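Local coordinates for DNA polymerase III, gamma subunit-related protein (Thermotoga maritima, PDB 2GNO) that probably binds DNA and resembles the clamp-loader subunits of DNA polymerase III, with an AAA+-like alpha/beta module and lid followed by a helical C-terminal domain, at residues Ala49-Glu54 with Pro78-Arg83; Ile87-Glu92 with Val116-Arg121; Ala101-Leu106 with Pro127-Arg132; Leu159-Arg164 with Glu205-Cys210; Ser268-Ile273 with Met288-Ile293. One frame throughout, in Å; residues are numbered along the deposited sequence.

Starting from the N terminus, contact 1 closes the chain segment that carries helix 64-74, bringing the loop before strand 84-88 back to the start of strand 52-55. Contact 2 joins the ends of strands 84-88 and 113-119, neighbours in the parallel sheet, and meets contact 1 where strands 52-55 and 84-88 pair. Contact 3 crosses contact 2: it opens on helix 103-107, inside that loop, and closes beyond it on helix 127-130, joining two helices packed against the sheet. Leu117 packs on Leu106 and Ile129, so these two contacts touch. Contacts 4 and 5 follow in series, and none of the five nests in another. Contact 4 joins the lid region to helix 203-219, and contact 5 pairs the last two helices.

Contact 1: Ala49-Glu54 with Pro78-Arg83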
# COMPACT_ATOMS: atom_id res chain seq x y z
N ALA A 49 2.74 -21.86 -7.78
CA ALA A 49 2.00 -21.70 -6.50
C ALA A 49 2.34 -22.73 -5.44
O ALA A 49 2.14 -22.51 -4.26
CB ALA A 49 0.50 -21.69 -6.75
N SER A 50 2.83 -23.89 -5.88
CA SER A 50 3.26 -24.93 -4.96
C SER A 50 4.55 -24.56 -4.22
O SER A 50 4.82 -25.13 -3.16
CB SER A 50 3.55 -26.19 -5.77
OG SER A 50 4.54 -25.90 -6.73
N ASP A 51 5.35 -23.64 -4.79
CA ASP A 51 6.64 -23.18 -4.21
C ASP A 51 6.66 -21.84 -3.44
O ASP A 51 7.58 -21.62 -2.66
CB ASP A 51 7.69 -23.14 -5.32
CG ASP A 51 7.99 -24.51 -5.91
OD1 ASP A 51 7.35 -25.48 -5.50
OD2 ASP A 51 8.87 -24.63 -6.79
N VAL A 52 5.69 -20.96 -3.66
CA VAL A 52 5.58 -19.67 -2.97
C VAL A 52 4.14 -19.39 -2.52
O VAL A 52 3.21 -19.41 -3.34
CB VAL A 52 6.00 -18.46 -3.87
CG1 VAL A 52 5.97 -17.14 -3.07
CG2 VAL A 52 7.37 -18.69 -4.48
N LEU A 53 3.97 -19.07 -1.24
CA LEU A 53 2.66 -18.76 -0.67
C LEU A 53 2.65 -17.31 -0.19
O LEU A 53 3.55 -16.90 0.53
CB LEU A 53 2.35 -19.66 0.53
CG LEU A 53 1.09 -19.32 1.35
CD1 LEU A 53 -0.17 -19.45 0.52
CD2 LEU A 53 1.02 -20.17 2.59
N GLU A 54 1.62 -16.57 -0.57
CA GLU A 54 1.46 -15.19 -0.18
C GLU A 54 0.32 -15.10 0.82
O GLU A 54 -0.77 -15.60 0.55
CB GLU A 54 1.18 -14.33 -1.40
CG GLU A 54 1.23 -12.83 -1.17
CD GLU A 54 0.94 -12.04 -2.45
OE1 GLU A 54 0.70 -12.66 -3.50
OE2 GLU A 54 0.94 -10.80 -2.40
N PRO A 78 9.56 -28.03 -2.05
CA PRO A 78 9.22 -27.32 -3.29
C PRO A 78 9.31 -28.27 -4.49
O PRO A 78 10.09 -29.23 -4.44
CB PRO A 78 10.33 -26.28 -3.38
CG PRO A 78 11.46 -26.88 -2.65
CD PRO A 78 10.83 -27.54 -1.49
N GLU A 79 8.51 -28.01 -5.52
CA GLU A 79 8.50 -28.83 -6.73
C GLU A 79 9.64 -28.50 -7.68
O GLU A 79 10.44 -29.38 -8.02
CB GLU A 79 7.17 -28.68 -7.48
CG GLU A 79 5.94 -29.12 -6.71
CD GLU A 79 4.65 -29.08 -7.53
OE1 GLU A 79 4.69 -28.78 -8.76
OE2 GLU A 79 3.57 -29.35 -6.95
N LEU A 80 9.69 -27.24 -8.10
CA LEU A 80 10.69 -26.73 -9.04
C LEU A 80 11.84 -26.00 -8.38
O LEU A 80 13.00 -26.14 -8.80
CB LEU A 80 10.02 -25.72 -9.98
CG LEU A 80 8.85 -26.22 -10.82
CD1 LEU A 80 8.17 -25.07 -11.54
CD2 LEU A 80 9.30 -27.27 -11.80
N TYR A 81 11.52 -25.18 -7.40
CA TYR A 81 12.53 -24.42 -6.70
C TYR A 81 13.39 -25.24 -5.74
O TYR A 81 13.02 -26.33 -5.33
CB TYR A 81 11.91 -23.26 -5.89
CG TYR A 81 11.35 -22.02 -6.58
CD1 TYR A 81 11.73 -21.65 -7.86
CD2 TYR A 81 10.69 -21.05 -5.81
CE1 TYR A 81 11.29 -20.46 -8.42
CE2 TYR A 81 10.28 -19.85 -6.35
CZ TYR A 81 10.58 -19.56 -7.66
OH TYR A 81 10.19 -18.37 -8.21
N THR A 82 14.56 -24.71 -5.41
CA THR A 82 15.49 -25.32 -4.44
C THR A 82 14.85 -25.10 -3.06
O THR A 82 14.82 -26.01 -2.23
CB THR A 82 16.89 -24.67 -4.51
OG1 THR A 82 17.45 -24.91 -5.80
CG2 THR A 82 17.84 -25.25 -3.47
N ARG A 83 14.33 -23.88 -2.83
CA ARG A 83 13.66 -23.51 -1.60
C ARG A 83 12.17 -23.16 -1.79
O ARG A 83 11.72 -22.81 -2.88
CB ARG A 83 14.38 -22.32 -0.96
CG ARG A 83 15.78 -22.69 -0.48
CD ARG A 83 16.56 -21.53 0.11
NE ARG A 83 17.83 -22.00 0.67
CZ ARG A 83 18.94 -22.25 -0.02
NH1 ARG A 83 19.02 -22.09 -1.34
NH2 ARG A 83 20.02 -22.70 0.63
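Asp51 pushes its carboxylate into the turn at Glu79-Tyr81 and takes up three successive backbone amides; it also has the most surface covered here. OD1 of Asp51 accepts from Glu79 N at 2.8 Å. OD2 of Asp51 is gripped twice, by Tyr81 N at 2.8 Å in a nearly straight bond (171°) and, on its syn lone pair, by Leu80 N at 3.0 Å. CG of the aspartate lies beside the backbone N (chi1 -64°), and from there the two oxygens reach the amides. A fourth donor comes from its own segment: Ser50 OG reaches Asp51 OD1 at 3.1 Å from above the carboxylate plane, on the face opposite Glu79 N. The buried carboxylate is thus held in rotation, and four donors would help it carry a negative charge. Glu79, extended beyond CG, runs out alongside Ser50, whose OG lies 3.3 Å from Glu79 CD. Tyr81 spreads its ring past the root of the aspartate, and Val52 CG2 meets Tyr81 CE2 at 3.6 Å, crossing it obliquely. The tyrosine hydroxyl, farther out, bonds to Phe45 O. Val52 also lines the pocket of a bound 2-ethoxyethanol, probably from the crystallisation liquor. The contact ties strand 52-55, at one margin of the parallel sheet, to the loop leading into its neighbour strand 84-88, while Pro39 and Glu43 of helix 30-43 pack against Tyr81.

Contact 2: Ile87-Glu92 with Val116-Arg121; sequences IVHDCE and VLNTRR
Asn118 leans across toward the neighbouring strand and works with both ends of its amide. Its ND2 points straight at His89 ND1 (2.9 Å, 180°); ND1 lies in the amide plane, although the amide nitrogen is tilted from the ring plane and the two planes are 42° apart. Asn118 OD1 takes Asp90 N at 3.0 Å from above its carbonyl plane. CG of Asn118 sits between the backbone N and the carbonyl carbon (chi1 65°), and from there the amide reaches His89 and Asp90. Behind it the strands run parallel: Val88 N binds Val116 O, Asn118 N binds Val88 O, and where the strand pair ends Cys91 N binds Asn118 O. Val88 and Leu117 lie side by side pointing the same way, CG2 of Val88 3.5 Å from CD2 of Leu117. Farther on, Thr119 OG1 donates to Glu92 OE1 at 2.6 Å from above the carboxylate plane, and itself accepts from Arg121 N in an ST turn. Glu92 OE2 stands over one face of the Arg121 guanidinium, 3.8 Å from NE, a long, charge-only salt bridge. A water bridges Asp90 OD1 and Asn118 OD1. Because ND1 of His89 accepts, the ring proton probably sits on NE2, which meets Glu54 OE2; this chain of bonds, Asn118 to His89 to Glu54, would fix the ring and tie three neighbouring strands through their side chains.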
# COMPACT_ATOMS: atom_id res chain seq x y z
N ILE A 87 5.46 -15.53 1.90
CA ILE A 87 5.46 -14.08 1.98
C ILE A 87 4.29 -13.64 2.85
O ILE A 87 3.16 -14.01 2.59
CB ILE A 87 5.38 -13.46 0.60
CG1 ILE A 87 6.57 -13.93 -0.26
CG2 ILE A 87 5.38 -11.95 0.70
CD1 ILE A 87 6.36 -13.77 -1.71
N VAL A 88 4.58 -12.89 3.91
CA VAL A 88 3.52 -12.39 4.82
C VAL A 88 3.62 -10.88 4.75
O VAL A 88 4.56 -10.31 5.30
CB VAL A 88 3.72 -12.85 6.25
CG1 VAL A 88 2.54 -12.38 7.14
CG2 VAL A 88 3.89 -14.37 6.29
N HIS A 89 2.66 -10.24 4.10
CA HIS A 89 2.69 -8.78 3.95
C HIS A 89 2.17 -8.05 5.16
O HIS A 89 1.16 -8.46 5.73
CB HIS A 89 1.86 -8.34 2.76
CG HIS A 89 2.37 -8.83 1.43
ND1 HIS A 89 3.63 -8.51 0.97
CD2 HIS A 89 1.75 -9.46 0.41
CE1 HIS A 89 3.79 -9.02 -0.24
NE2 HIS A 89 2.66 -9.58 -0.61
N ASP A 90 2.84 -6.97 5.57
CA ASP A 90 2.39 -6.18 6.74
C ASP A 90 2.12 -7.06 7.96
O ASP A 90 1.03 -7.02 8.56
CB ASP A 90 1.20 -5.32 6.30
CG ASP A 90 1.60 -4.23 5.31
OD1 ASP A 90 2.62 -3.53 5.56
OD2 ASP A 90 0.89 -4.01 4.31
N CYS A 91 3.16 -7.78 8.37
CA CYS A 91 3.11 -8.77 9.45
C CYS A 91 2.81 -8.32 10.88
O CYS A 91 2.53 -9.17 11.75
CB CYS A 91 4.37 -9.63 9.45
SG CYS A 91 5.77 -8.64 9.80
N GLU A 92 2.85 -7.00 11.13
CA GLU A 92 2.48 -6.44 12.45
C GLU A 92 1.00 -6.71 12.74
O GLU A 92 0.56 -6.62 13.90
CB GLU A 92 2.76 -4.94 12.57
CG GLU A 92 1.91 -3.94 11.72
CD GLU A 92 2.16 -3.91 10.23
OE1 GLU A 92 3.03 -4.67 9.73
OE2 GLU A 92 1.49 -3.10 9.56
N VAL A 116 9.46 -14.86 4.38
CA VAL A 116 9.69 -13.44 4.09
C VAL A 116 8.52 -12.62 4.63
O VAL A 116 7.47 -12.53 4.02
CB VAL A 116 9.81 -13.19 2.57
CG1 VAL A 116 10.33 -11.74 2.31
CG2 VAL A 116 10.77 -14.20 1.95
N LEU A 117 8.72 -12.04 5.80
CA LEU A 117 7.74 -11.19 6.41
C LEU A 117 8.09 -9.78 5.99
O LEU A 117 9.25 -9.50 5.64
CB LEU A 117 7.88 -11.26 7.94
CG LEU A 117 7.83 -12.62 8.65
CD1 LEU A 117 7.90 -12.42 10.15
CD2 LEU A 117 6.59 -13.32 8.33
N ASN A 118 7.11 -8.89 5.96
CA ASN A 118 7.40 -7.48 5.66
C ASN A 118 6.51 -6.55 6.48
O ASN A 118 5.38 -6.89 6.86
CB ASN A 118 7.43 -7.13 4.15
CG ASN A 118 6.09 -7.30 3.47
OD1 ASN A 118 5.16 -6.57 3.73
ND2 ASN A 118 6.02 -8.22 2.51
N THR A 119 7.06 -5.39 6.79
CA THR A 119 6.38 -4.39 7.60
C THR A 119 7.15 -3.09 7.49
O THR A 119 8.29 -3.06 7.04
CB THR A 119 6.35 -4.77 9.11
OG1 THR A 119 5.54 -3.86 9.84
CG2 THR A 119 7.77 -4.78 9.73
N ARG A 120 6.51 -2.02 7.91
CA ARG A 120 7.11 -0.68 7.91
C ARG A 120 7.31 -0.18 9.36
O ARG A 120 7.80 0.92 9.57
CB ARG A 120 6.13 0.25 7.20
CG ARG A 120 5.74 -0.16 5.75
CD ARG A 120 4.57 0.66 5.28
NE ARG A 120 4.88 2.10 5.39
CZ ARG A 120 3.99 3.10 5.39
NH1 ARG A 120 2.67 2.87 5.31
NH2 ARG A 120 4.42 4.35 5.51
N ARG A 121 6.99 -1.05 10.33
CA ARG A 121 6.98 -0.75 11.74
C ARG A 121 7.72 -1.83 12.57
O ARG A 121 7.08 -2.62 13.25
CB ARG A 121 5.47 -0.71 12.10
CG ARG A 121 4.59 -0.07 10.99
CD ARG A 121 3.11 0.02 11.29
NE ARG A 121 2.39 0.52 10.11
CZ ARG A 121 1.06 0.67 10.01
NH1 ARG A 121 0.25 0.35 11.02
NH2 ARG A 121 0.54 1.13 8.88
O HOH W 1 3.96 -2.37 8.05
O HOH W 2 5.16 -3.79 4.22

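Contact 3: Ala101-Leu106 with Pro127-Arg132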
# COMPACT_ATOMS: atom_id res chain seq x y z
N ALA A 101 1.78 -19.03 17.78
CA ALA A 101 1.74 -20.24 16.97
C ALA A 101 2.84 -20.31 15.91
O ALA A 101 3.19 -21.41 15.47
CB ALA A 101 0.38 -20.38 16.29
N PHE A 102 3.42 -19.17 15.54
CA PHE A 102 4.44 -19.11 14.49
C PHE A 102 5.89 -19.09 14.97
O PHE A 102 6.80 -19.09 14.16
CB PHE A 102 4.09 -17.87 13.62
CG PHE A 102 4.65 -17.87 12.21
CD1 PHE A 102 4.69 -19.02 11.43
CD2 PHE A 102 4.93 -16.68 11.59
CE1 PHE A 102 5.16 -18.99 10.13
CE2 PHE A 102 5.35 -16.65 10.28
CZ PHE A 102 5.47 -17.80 9.56
N LEU A 103 6.12 -19.20 16.29
CA LEU A 103 7.48 -19.16 16.84
C LEU A 103 8.37 -20.34 16.45
O LEU A 103 9.51 -20.11 16.06
CB LEU A 103 7.45 -18.99 18.36
CG LEU A 103 6.67 -17.79 18.90
CD1 LEU A 103 6.75 -17.76 20.43
CD2 LEU A 103 7.12 -16.46 18.27
N LYS A 104 7.84 -21.56 16.51
CA LYS A 104 8.62 -22.77 16.14
C LYS A 104 9.05 -22.76 14.67
O LYS A 104 10.23 -22.99 14.36
CB LYS A 104 7.85 -24.06 16.47
N ALA A 105 8.11 -22.48 13.78
CA ALA A 105 8.41 -22.40 12.34
C ALA A 105 9.33 -21.21 12.04
O ALA A 105 10.18 -21.31 11.18
CB ALA A 105 7.14 -22.30 11.51
N LEU A 106 9.16 -20.08 12.74
CA LEU A 106 10.03 -18.92 12.53
C LEU A 106 11.45 -19.14 13.03
O LEU A 106 12.39 -18.80 12.30
CB LEU A 106 9.48 -17.62 13.16
CG LEU A 106 8.34 -16.84 12.51
CD1 LEU A 106 7.90 -15.72 13.45
CD2 LEU A 106 8.71 -16.28 11.13
N PRO A 127 8.56 -8.88 20.70
CA PRO A 127 9.99 -9.27 20.78
C PRO A 127 10.26 -10.72 20.36
O PRO A 127 11.35 -11.04 19.88
CB PRO A 127 10.34 -9.06 22.26
CG PRO A 127 9.42 -8.01 22.71
CD PRO A 127 8.12 -8.24 21.96
N THR A 128 9.26 -11.58 20.58
CA THR A 128 9.34 -12.97 20.19
C THR A 128 9.41 -13.16 18.65
O THR A 128 9.87 -14.19 18.19
CB THR A 128 8.20 -13.78 20.85
OG1 THR A 128 8.47 -15.18 20.69
CG2 THR A 128 6.78 -13.40 20.32
N ILE A 129 8.93 -12.19 17.86
CA ILE A 129 9.04 -12.25 16.37
C ILE A 129 10.42 -11.66 16.03
O ILE A 129 11.22 -12.28 15.33
CB ILE A 129 7.93 -11.47 15.63
CG1 ILE A 129 6.54 -12.06 15.90
CG2 ILE A 129 8.17 -11.47 14.08
CD1 ILE A 129 6.28 -13.51 15.38
N LYS A 130 10.71 -10.47 16.57
CA LYS A 130 12.00 -9.78 16.35
C LYS A 130 13.23 -10.66 16.68
O LYS A 130 14.21 -10.66 15.95
CB LYS A 130 12.04 -8.47 17.16
CG LYS A 130 11.02 -7.42 16.70
CD LYS A 130 11.08 -6.17 17.56
N SER A 131 13.13 -11.41 17.77
CA SER A 131 14.19 -12.33 18.22
C SER A 131 14.47 -13.47 17.24
O SER A 131 15.58 -14.00 17.19
CB SER A 131 13.79 -12.96 19.56
OG SER A 131 14.72 -13.93 19.99
N ARG A 132 13.44 -13.86 16.48
CA ARG A 132 13.54 -14.96 15.53
C ARG A 132 13.63 -14.59 14.03
O ARG A 132 13.69 -15.52 13.20
CB ARG A 132 12.35 -15.90 15.78
CG ARG A 132 12.39 -16.56 17.15
CD ARG A 132 11.07 -17.23 17.48
NE ARG A 132 11.16 -18.03 18.70
CZ ARG A 132 11.12 -17.57 19.95
NH1 ARG A 132 11.06 -16.26 20.22
NH2 ARG A 132 11.19 -18.43 20.96
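Leu103 is the first residue of the helical segment to reach across, and its two methyls straddle the Thr128 hydroxyl, the side chains crossing at about a right angle. CD1 and CD2 of Leu103 each lie 3.1 Å from Thr128 OG1, short for methyl-oxygen contacts, so their exact placement is doubtful. Leu103 CB meanwhile lies over one face of the Arg132 guanidinium, 3.8 Å from NE. That arginine runs extended from CG to NE alongside Leu103, passing Leu103 O with CD at 3.6 Å, and its NH1 donates to Thr128 O at 3.1 Å in the carbonyl plane. This bond brings the guanidinium back to the carbonyl of Thr128, four residues earlier. One turn farther along, Leu106 faces the partner directly: its CD1 meets Ile129 CD1 at 3.4 Å, tighter than usual for two methyls, while its CG lies over one face of the Phe102 ring, offset toward the rim. Leu106 also packs on Ile115 and Leu117 of strand 113-119. Both helices pack on a parallel sheet whose strand order, 2-3-4-1-5, is that of AAA+ modules, consistent with the P-loop NTPase clan of this region.

Contact 4: Leu159-Arg164 with Glu205-Cys210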
# COMPACT_ATOMS: atom_id res chain seq x y z
N LEU A 159 2.15 14.45 -9.42
CA LEU A 159 1.63 13.26 -8.74
C LEU A 159 2.52 12.94 -7.53
O LEU A 159 3.30 12.00 -7.58
CB LEU A 159 1.61 12.12 -9.74
CG LEU A 159 0.74 12.33 -10.98
CD1 LEU A 159 0.96 11.19 -11.95
CD2 LEU A 159 -0.73 12.49 -10.62
N PRO A 160 2.40 13.72 -6.44
CA PRO A 160 3.23 13.51 -5.25
C PRO A 160 3.25 12.12 -4.60
O PRO A 160 4.23 11.80 -3.93
CB PRO A 160 2.68 14.55 -4.27
CG PRO A 160 2.10 15.59 -5.11
CD PRO A 160 1.46 14.83 -6.21
N LEU A 161 2.19 11.31 -4.78
CA LEU A 161 2.17 9.95 -4.19
C LEU A 161 3.26 9.02 -4.71
O LEU A 161 3.68 8.12 -3.97
CB LEU A 161 0.82 9.25 -4.43
CG LEU A 161 0.60 7.76 -4.01
CD1 LEU A 161 0.83 7.50 -2.51
CD2 LEU A 161 -0.79 7.30 -4.38
N LEU A 162 3.72 9.24 -5.94
CA LEU A 162 4.70 8.37 -6.57
C LEU A 162 6.01 8.26 -5.81
O LEU A 162 6.61 7.19 -5.79
CB LEU A 162 4.96 8.76 -8.03
CG LEU A 162 3.76 8.93 -8.97
CD1 LEU A 162 4.25 9.05 -10.40
CD2 LEU A 162 2.77 7.82 -8.85
N GLU A 163 6.43 9.34 -5.17
CA GLU A 163 7.65 9.35 -4.38
C GLU A 163 7.56 8.46 -3.12
O GLU A 163 8.60 8.10 -2.57
CB GLU A 163 8.03 10.80 -4.02
CG GLU A 163 9.43 10.95 -3.39
CD GLU A 163 9.85 12.39 -3.17
OE1 GLU A 163 9.09 13.32 -3.54
OE2 GLU A 163 10.95 12.60 -2.61
N ARG A 164 6.35 8.11 -2.67
CA ARG A 164 6.17 7.27 -1.48
C ARG A 164 5.48 5.90 -1.71
O ARG A 164 5.41 5.11 -0.78
CB ARG A 164 5.52 8.10 -0.34
CG ARG A 164 4.09 8.57 -0.56
CD ARG A 164 3.69 9.58 0.53
NE ARG A 164 2.27 9.98 0.46
CZ ARG A 164 1.25 9.42 1.13
NH1 ARG A 164 1.42 8.40 1.98
NH2 ARG A 164 0.02 9.91 0.95
N GLU A 205 -4.54 3.66 -11.01
CA GLU A 205 -5.85 4.10 -11.49
C GLU A 205 -6.72 4.62 -10.33
O GLU A 205 -7.34 5.66 -10.50
CB GLU A 205 -6.48 3.09 -12.46
CG GLU A 205 -7.63 3.67 -13.32
CD GLU A 205 -7.92 2.86 -14.60
OE1 GLU A 205 -7.06 2.07 -15.04
OE2 GLU A 205 -8.99 3.06 -15.21
N GLY A 206 -6.71 3.97 -9.18
CA GLY A 206 -7.45 4.44 -8.03
C GLY A 206 -7.02 5.84 -7.57
O GLY A 206 -7.86 6.66 -7.20
N TYR A 207 -5.71 6.07 -7.57
CA TYR A 207 -5.12 7.36 -7.18
C TYR A 207 -5.56 8.48 -8.12
O TYR A 207 -5.97 9.54 -7.65
CB TYR A 207 -3.60 7.21 -7.11
CG TYR A 207 -2.83 8.49 -6.93
CD1 TYR A 207 -3.16 9.39 -5.92
CD2 TYR A 207 -1.69 8.75 -7.70
CE1 TYR A 207 -2.45 10.57 -5.75
CE2 TYR A 207 -0.96 9.90 -7.52
CZ TYR A 207 -1.34 10.81 -6.55
OH TYR A 207 -0.58 11.94 -6.34
N LEU A 208 -5.46 8.22 -9.42
CA LEU A 208 -5.87 9.16 -10.45
C LEU A 208 -7.37 9.39 -10.40
O LEU A 208 -7.82 10.52 -10.60
CB LEU A 208 -5.39 8.72 -11.85
CG LEU A 208 -3.86 8.63 -12.02
CD1 LEU A 208 -3.44 8.21 -13.43
CD2 LEU A 208 -3.19 9.95 -11.67
N ALA A 209 -8.16 8.36 -10.11
CA ALA A 209 -9.61 8.54 -9.99
C ALA A 209 -9.92 9.40 -8.77
O ALA A 209 -10.82 10.24 -8.82
CB ALA A 209 -10.31 7.21 -9.91
N CYS A 210 -9.21 9.17 -7.66
CA CYS A 210 -9.38 10.00 -6.45
C CYS A 210 -9.02 11.46 -6.75
O CYS A 210 -9.75 12.34 -6.34
CB CYS A 210 -8.64 9.46 -5.25
SG CYS A 210 -9.51 8.04 -4.56
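Tyr207 is the knob of this contact: its ring projects from helix 203-219 into the bend formed by Leu159, Pro160 and Leu161, and so joins that helix to a loop of the AAA+ lid region. CG of Tyr207 lies anti to the backbone N (chi1 171°), and the ring beyond it reaches the bend. Leu161 slides past in the opposite direction over one face, with CD2 3.6 Å from the ring centroid and 17° off the normal, a clear CH-pi contact. Leu161 CB lies over the face nearer the tip, 3.4 Å from Tyr207 CZ. Leu159 fills the angle between the aromatic ring and the next side chain of the helix: its CD2 sits 4.0 Å from Tyr207 CE2 and 3.7 Å from Leu208 CD2. Leu208 in turn packs against Leu180, Leu183 and Leu187 of helix 166-189. At the bottom of the bend Pro160 CD lies 3.5 Å from Tyr207 OH. Leu161 N donates to that same OH at 3.2 Å, nearly straight at 167°. Having accepted there, the hydroxyl probably gives its own proton to Glu255 OE2, so one buried polar atom in an otherwise oily fit has two hydrogen-bond partners.

Contact 5: Ser268-Ile273 with Met288-Ile293; sequences SFLDSI and MNILAI
Within segments 268-273 and 288-293, Leu270 and Ile290 have the closest CA atoms, 7.1 Å apart; the short segments cross at -138°, roughly antiparallel, with axes 11.0 Å apart. They form a helical hairpin in the all-helical C-terminal domain, a region that in clamp-loader relatives makes up the collar. Apolar side chains fill the interface. Leu270 comes across with CD2, which touches Ile290 CG2 at 3.7 Å, the two side chains crossing at a slant. On the same Leu270, CD1 faces Ile293 CG2 more loosely, at 4.3 Å. Trp258 packs on both Leu270 and Ile293, and Leu253 of helix 239-254 adds to the cover on Leu270, so the pair is set into a larger bundle. Phe269 adds the other part of the contact. Its CG lies anti to the backbone N (chi1 174°), and the ring beyond it meets Ile293 and Asn289, while Ile273 CD1 of its own helix lies over one face. Ile293 CD1 meets Phe269 CD2 at 3.6 Å. Asn289 meets the far end of the ring at about a right angle, its amide plane turned 80° from the ring, and its CB rests 3.8 Å from Phe269 CE2.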
# COMPACT_ATOMS: atom_id res chain seq x y z
N SER A 268 -4.91 20.07 11.33
CA SER A 268 -5.15 19.34 12.58
C SER A 268 -6.35 18.43 12.47
O SER A 268 -6.34 17.33 13.00
CB SER A 268 -5.33 20.29 13.77
OG SER A 268 -4.12 20.96 14.03
N PHE A 269 -7.39 18.91 11.78
CA PHE A 269 -8.61 18.12 11.53
C PHE A 269 -8.29 16.96 10.58
O PHE A 269 -8.59 15.81 10.89
CB PHE A 269 -9.71 19.02 10.98
CG PHE A 269 -10.96 18.30 10.57
CD1 PHE A 269 -11.87 17.87 11.53
CD2 PHE A 269 -11.26 18.10 9.22
CE1 PHE A 269 -13.04 17.22 11.14
CE2 PHE A 269 -12.42 17.44 8.84
CZ PHE A 269 -13.31 17.02 9.80
N LEU A 270 -7.64 17.25 9.46
CA LEU A 270 -7.25 16.22 8.48
C LEU A 270 -6.35 15.15 9.11
O LEU A 270 -6.60 13.95 8.91
CB LEU A 270 -6.58 16.88 7.25
CG LEU A 270 -7.47 17.76 6.36
CD1 LEU A 270 -6.64 18.64 5.42
CD2 LEU A 270 -8.47 16.94 5.60
N ASP A 271 -5.33 15.57 9.88
CA ASP A 271 -4.44 14.61 10.58
C ASP A 271 -5.21 13.70 11.53
O ASP A 271 -4.91 12.51 11.63
CB ASP A 271 -3.32 15.29 11.41
CG ASP A 271 -2.15 15.82 10.57
OD1 ASP A 271 -2.00 15.48 9.38
OD2 ASP A 271 -1.33 16.56 11.16
N SER A 272 -6.18 14.27 12.24
CA SER A 272 -7.02 13.53 13.18
C SER A 272 -7.87 12.44 12.54
O SER A 272 -7.99 11.36 13.12
CB SER A 272 -7.93 14.48 13.96
OG SER A 272 -7.16 15.34 14.79
N ILE A 273 -8.41 12.72 11.35
CA ILE A 273 -9.27 11.76 10.61
C ILE A 273 -8.59 10.43 10.36
O ILE A 273 -9.22 9.38 10.44
CB ILE A 273 -9.71 12.31 9.19
CG1 ILE A 273 -10.48 13.64 9.29
CG2 ILE A 273 -10.56 11.27 8.40
CD1 ILE A 273 -11.62 13.66 10.20
N MSE A 288 -17.97 15.73 3.82
CA MSE A 288 -18.37 17.09 3.53
C MSE A 288 -17.31 18.09 3.95
O MSE A 288 -16.97 18.99 3.19
CB MSE A 288 -19.64 17.45 4.30
CG MSE A 288 -20.17 18.80 3.92
SE MSE A 288 -21.76 19.17 4.87
CE MSE A 288 -21.06 19.53 6.67
N ASN A 289 -16.81 17.92 5.17
CA ASN A 289 -15.80 18.82 5.71
C ASN A 289 -14.45 18.76 4.99
O ASN A 289 -13.91 19.80 4.72
CB ASN A 289 -15.66 18.62 7.22
CG ASN A 289 -16.89 19.12 8.02
OD1 ASN A 289 -17.48 20.16 7.71
ND2 ASN A 289 -17.19 18.42 9.09
N ILE A 290 -13.92 17.57 4.68
CA ILE A 290 -12.61 17.48 3.99
C ILE A 290 -12.70 18.08 2.58
O ILE A 290 -11.81 18.81 2.15
CB ILE A 290 -12.02 16.03 3.96
CG1 ILE A 290 -12.80 15.06 3.06
CG2 ILE A 290 -11.90 15.47 5.38
CD1 ILE A 290 -12.18 13.67 2.97
N LEU A 291 -13.78 17.77 1.87
CA LEU A 291 -14.02 18.27 0.53
C LEU A 291 -14.20 19.77 0.51
O LEU A 291 -13.69 20.44 -0.40
CB LEU A 291 -15.25 17.59 -0.08
CG LEU A 291 -15.12 16.13 -0.44
CD1 LEU A 291 -16.47 15.60 -0.89
CD2 LEU A 291 -14.07 15.91 -1.52
N ALA A 292 -14.92 20.30 1.50
CA ALA A 292 -15.11 21.74 1.63
C ALA A 292 -13.77 22.39 1.92
O ALA A 292 -13.47 23.43 1.35
CB ALA A 292 -16.10 22.08 2.74
N ILE A 293 -12.96 21.76 2.79
CA ILE A 293 -11.63 22.27 3.10
C ILE A 293 -10.80 22.39 1.81
O ILE A 293 -10.18 23.42 1.56
CB ILE A 293 -10.90 21.35 4.16
CG1 ILE A 293 -11.51 21.58 5.55
CG2 ILE A 293 -9.40 21.66 4.24
CD1 ILE A 293 -11.12 20.50 6.60